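Local coordinates for PLP-Dependent L-Arginine Hydroxylase MppP (Streptomyces wadayamensis, PDB 6C8T), which probably hydroxylates L-arginine, using pyridoxal 5'-phosphate as its cofactor, and belongs to the aminotransferase family of class one, at residues C152-T157 with A186-F191. Residues are numbered along the deposited sequence; the frame is centred on the assembly and turned at random.
Sequences CVFVTT and ALDTSF. With EQJ ((E)-N~2~-({3-hydroxy-2-methyl-5-[(phosphonooxy)methyl]pyridin-4-yl}methylidene)-L-arginine), chain E.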
ATOM      1  N   CYS A 152       0.543  21.578  11.793  1.00 25.21           N
ATOM      2  CA  CYS A 152       0.439  21.276  10.379  1.00 15.68           C
ATOM      3  C   CYS A 152      -0.856  21.896   9.878  1.00 16.02           C
ATOM      4  O   CYS A 152      -1.873  21.884  10.585  1.00 22.28           O
ATOM      5  CB  CYS A 152       0.471  19.754  10.117  1.00 22.00           C
ATOM      6  SG  CYS A 152       0.240  19.294   8.406  1.00 19.79           S
ATOM      7  N   VAL A 153      -0.777  22.501   8.695  1.00 19.11           N
ATOM      8  CA  VAL A 153      -1.935  22.910   7.909  1.00 19.78           C
ATOM      9  C   VAL A 153      -2.010  21.974   6.707  1.00 21.25           C
ATOM     10  O   VAL A 153      -1.032  21.835   5.965  1.00 18.60           O
ATOM     11  CB  VAL A 153      -1.819  24.373   7.445  1.00 17.68           C
ATOM     12  CG1 VAL A 153      -2.989  24.738   6.542  1.00 19.01           C
ATOM     13  CG2 VAL A 153      -1.734  25.327   8.626  1.00 21.29           C
ATOM     14  N   PHE A 154      -3.158  21.340   6.505  1.00 17.79           N
ATOM     15  CA  PHE A 154      -3.324  20.363   5.435  1.00 14.66           C
ATOM     16  C   PHE A 154      -4.410  20.862   4.499  1.00 22.92           C
ATOM     17  O   PHE A 154      -5.537  21.110   4.932  1.00 18.03           O
ATOM     18  CB  PHE A 154      -3.672  18.986   6.015  1.00 13.93           C
ATOM     19  CG  PHE A 154      -3.666  17.878   5.016  1.00 15.18           C
ATOM     20  CD1 PHE A 154      -4.647  17.796   4.047  1.00 14.94           C
ATOM     21  CD2 PHE A 154      -2.694  16.878   5.064  1.00 19.62           C
ATOM     22  CE1 PHE A 154      -4.656  16.763   3.129  1.00 14.82           C
ATOM     23  CE2 PHE A 154      -2.695  15.842   4.136  1.00 16.20           C
ATOM     24  CZ  PHE A 154      -3.684  15.775   3.180  1.00 20.20           C
ATOM     25  N   VAL A 155      -4.081  21.008   3.222  1.00 16.67           N
ATOM     26  CA  VAL A 155      -5.035  21.512   2.248  1.00 16.61           C
ATOM     27  C   VAL A 155      -5.125  20.539   1.087  1.00 18.02           C
ATOM     28  O   VAL A 155      -4.108  20.204   0.480  1.00 19.10           O
ATOM     29  CB  VAL A 155      -4.645  22.900   1.740  1.00 18.92           C
ATOM     30  CG1 VAL A 155      -5.648  23.341   0.628  1.00 20.57           C
ATOM     31  CG2 VAL A 155      -4.611  23.893   2.895  1.00 21.80           C
ATOM     32  N   THR A 156      -6.339  20.099   0.776  1.00 20.43           N
ATOM     33  CA  THR A 156      -6.618  19.335  -0.438  1.00 18.62           C
ATOM     34  C   THR A 156      -6.941  20.310  -1.569  1.00 24.14           C
ATOM     35  O   THR A 156      -7.895  21.078  -1.466  1.00 17.20           O
ATOM     36  CB  THR A 156      -7.785  18.388  -0.174  1.00 16.65           C
ATOM     37  OG1 THR A 156      -7.534  17.669   1.045  1.00 20.21           O
ATOM     38  CG2 THR A 156      -7.967  17.391  -1.306  1.00 19.90           C
ATOM     39  N   THR A 157      -6.118  20.325  -2.617  1.00 21.00           N
ATOM     40  CA  THR A 157      -6.339  21.216  -3.754  1.00 23.06           C
ATOM     41  C   THR A 157      -5.933  20.541  -5.051  1.00 22.24           C
ATOM     42  O   THR A 157      -4.774  20.124  -5.167  1.00 21.55           O
ATOM     43  CB  THR A 157      -5.531  22.515  -3.611  1.00 18.45           C
ATOM     44  OG1 THR A 157      -5.659  23.289  -4.809  1.00 26.51           O
ATOM     45  CG2 THR A 157      -4.053  22.211  -3.363  1.00 15.27           C
ATOM     46  N   ALA A 186       1.066  20.875   4.337  1.00 21.57           N
ATOM     47  CA  ALA A 186       0.873  19.623   3.618  1.00 17.38           C
ATOM     48  C   ALA A 186      -0.222  19.821   2.589  1.00 16.90           C
ATOM     49  O   ALA A 186      -1.303  20.333   2.915  1.00 15.53           O
ATOM     50  CB  ALA A 186       0.497  18.502   4.580  1.00 14.24           C
ATOM     51  N   LEU A 187       0.048  19.412   1.357  1.00 13.95           N
ATOM     52  CA  LEU A 187      -0.927  19.481   0.285  1.00 13.75           C
ATOM     53  C   LEU A 187      -1.253  18.077  -0.202  1.00 18.30           C
ATOM     54  O   LEU A 187      -0.362  17.230  -0.361  1.00 18.94           O
ATOM     55  CB  LEU A 187      -0.393  20.354  -0.869  1.00 15.48           C
ATOM     56  CG  LEU A 187      -0.042  21.808  -0.543  1.00 14.38           C
ATOM     57  CD1 LEU A 187       0.472  22.472  -1.798  1.00 17.71           C
ATOM     58  CD2 LEU A 187      -1.189  22.633   0.114  1.00 20.55           C
ATOM     59  N   ASP A 188      -2.533  17.838  -0.458  1.00 17.69           N
ATOM     60  CA  ASP A 188      -2.983  16.642  -1.155  1.00 17.57           C
ATOM     61  C   ASP A 188      -3.448  17.116  -2.520  1.00 20.58           C
ATOM     62  O   ASP A 188      -4.437  17.843  -2.615  1.00 16.43           O
ATOM     63  CB  ASP A 188      -4.097  15.935  -0.396  1.00 19.70           C
ATOM     64  CG  ASP A 188      -4.676  14.745  -1.164  1.00 25.01           C
ATOM     65  OD1 ASP A 188      -4.776  14.786  -2.416  1.00 22.97           O
ATOM     66  OD2 ASP A 188      -5.059  13.765  -0.491  1.00 26.19           O
ATOM     67  N   THR A 189      -2.748  16.704  -3.572  1.00 16.77           N
ATOM     68  CA  THR A 189      -2.975  17.246  -4.904  1.00 16.67           C
ATOM     69  C   THR A 189      -3.387  16.138  -5.851  1.00 19.59           C
ATOM     70  O   THR A 189      -3.081  16.186  -7.044  1.00 16.34           O
ATOM     71  CB  THR A 189      -1.740  17.965  -5.428  1.00 15.07           C
ATOM     72  OG1 THR A 189      -0.628  17.047  -5.527  1.00 22.64           O
ATOM     73  CG2 THR A 189      -1.402  19.104  -4.480  1.00 24.28           C
ATOM     74  N   SER A 190      -4.065  15.124  -5.306  1.00 14.40           N
ATOM     75  CA  SER A 190      -4.463  13.957  -6.094  1.00 21.99           C
ATOM     76  C   SER A 190      -5.362  14.337  -7.258  1.00 22.38           C
ATOM     77  O   SER A 190      -5.327  13.669  -8.302  1.00 20.66           O
ATOM     78  CB  SER A 190      -5.159  12.922  -5.214  1.00 22.56           C
ATOM     79  OG  SER A 190      -6.181  13.496  -4.453  1.00 32.51           O
ATOM     80  N   PHE A 191      -6.134  15.413  -7.141  1.00 18.14           N
ATOM     81  CA  PHE A 191      -7.021  15.795  -8.230  1.00 15.74           C
ATOM     82  C   PHE A 191      -6.386  16.802  -9.186  1.00 26.58           C
ATOM     83  O   PHE A 191      -7.068  17.327 -10.075  1.00 19.88           O
ATOM     84  CB  PHE A 191      -8.358  16.329  -7.681  1.00 20.52           C
ATOM     85  CG  PHE A 191      -9.274  15.235  -7.206  1.00 26.22           C
ATOM     86  CD1 PHE A 191      -9.105  14.660  -5.953  1.00 30.58           C
ATOM     87  CD2 PHE A 191     -10.270  14.747  -8.031  1.00 28.69           C
ATOM     88  CE1 PHE A 191      -9.934  13.628  -5.526  1.00 29.34           C
ATOM     89  CE2 PHE A 191     -11.110  13.725  -7.612  1.00 31.36           C
ATOM     90  CZ  PHE A 191     -10.933  13.162  -6.362  1.00 33.26           C
TER
HETATM   91  C01 EQJ E 401      -8.302  13.912  -2.086  1.00 23.63           C
HETATM   92  C02 EQJ E 401      -7.990  12.419  -1.955  1.00 34.51           C
HETATM   93  C04 EQJ E 401      -6.441  10.748  -1.425  1.00 23.45           C
HETATM   94  C05 EQJ E 401      -7.376   9.771  -1.697  1.00 30.91           C
HETATM   95  C06 EQJ E 401      -6.964   8.279  -1.512  1.00 32.26           C
HETATM   96  C12 EQJ E 401      -8.697  10.121  -2.094  1.00 44.28           C
HETATM   97  C13 EQJ E 401      -9.723   9.030  -2.419  1.00 44.01           C
HETATM   98  C15 EQJ E 401     -11.731   8.336  -3.748  1.00 45.02           C
HETATM   99  C16 EQJ E 401     -11.560   6.866  -3.237  1.00 29.87           C
HETATM  100  C17 EQJ E 401     -11.758   6.572  -1.736  1.00 37.62           C
HETATM  101  C18 EQJ E 401     -11.326   5.098  -1.501  1.00 38.63           C
HETATM  102  C20 EQJ E 401      -9.909   4.871   0.588  1.00 27.36           C
HETATM  103  C23 EQJ E 401     -13.138   8.883  -3.519  1.00 29.12           C
HETATM  104  C26 EQJ E 401      -8.984  11.475  -2.242  1.00 41.31           C
HETATM  105  N03 EQJ E 401      -6.768  12.033  -1.561  1.00 20.65           N
HETATM  106  N14 EQJ E 401     -10.703   9.278  -3.265  1.00 50.14           N
HETATM  107  N19 EQJ E 401     -11.227   4.815  -0.066  1.00 29.72           N
HETATM  108  N21 EQJ E 401      -9.818   4.568   1.987  1.00 27.29           N
HETATM  109  N22 EQJ E 401      -8.852   5.166  -0.136  1.00 20.97           N
HETATM  110  O07 EQJ E 401      -6.947   7.660  -2.776  1.00 21.58           O
HETATM  111  O09 EQJ E 401      -6.286   5.736  -4.262  1.00 17.58           O
HETATM  112  O10 EQJ E 401      -8.020   5.249  -2.605  1.00 21.80           O
HETATM  113  O11 EQJ E 401      -5.752   5.590  -1.811  1.00 17.26           O
HETATM  114  O24 EQJ E 401     -14.140   8.125  -3.635  1.00 30.54           O
HETATM  115  O25 EQJ E 401     -13.324  10.097  -3.275  1.00 22.68           O
HETATM  116  O27 EQJ E 401     -10.226  11.876  -2.655  1.00 34.38           O
HETATM  117  P08 EQJ E 401      -6.766   6.027  -2.851  1.00 18.52           P
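The Phe154 ring has Ala186 O over one face and Thr156 OG1 in its plane at the edge. Ala186 CB sits 3.6 Å from Phe154 CD2, and Cys152 SG approaches the same methyl. Asp188 CB meets the far end of the ring obliquely, 3.6 Å from Phe154 CZ, with ring and carboxylate planes 69° apart. The second ring, Phe191, turns its edge to the bound pyridoxal-arginine aldimine (EQJ), near C01 and O27. The backbones of 152-157 and 186-188 pair in parallel. Ala186 N donates to Val153 O (2.8 Å), Val155 N to Ala186 O, Asp188 N to Val155 O and Thr157 N to Asp188 O. The two strands belong to a beta-alpha-beta crossover, 152-156 and 184-188 joined through helix 168-180, within the large mixed sheet of the fold-type I aminotransferase domain. Helices 90-102 and 116-124 pack on the face carrying Phe154 and Ala186. On the other face Leu187 CD2 reaches Val155 CB at 3.8 Å. At the C-terminal ends the pair becomes part of the cofactor pocket. With CG anti to the backbone N (chi1 175°), the Asp188 carboxylate is carried toward EQJ at the C-terminal end of the strands, and OD2 lies 2.7 Å from the pyridine nitrogen N03 of EQJ, as the corresponding aspartate does in relatives. Asp188 OD1 accepts from Ser190 OG (2.8 Å), through its syn lone pair, and from Ser190 N (3.0 Å), closing an Asx turn, so two bonds fix the carboxylate's rotation. With an alanine in place of Asp188, N03 would probably lose its carboxylate partner and Ser190 OG would be set free to turn. Alongside Asp188, Thr156 lays CG2 3.6 Å from the EQJ methyl C01, while its OG1 is hydrogen-bonded to Thr114 OG1.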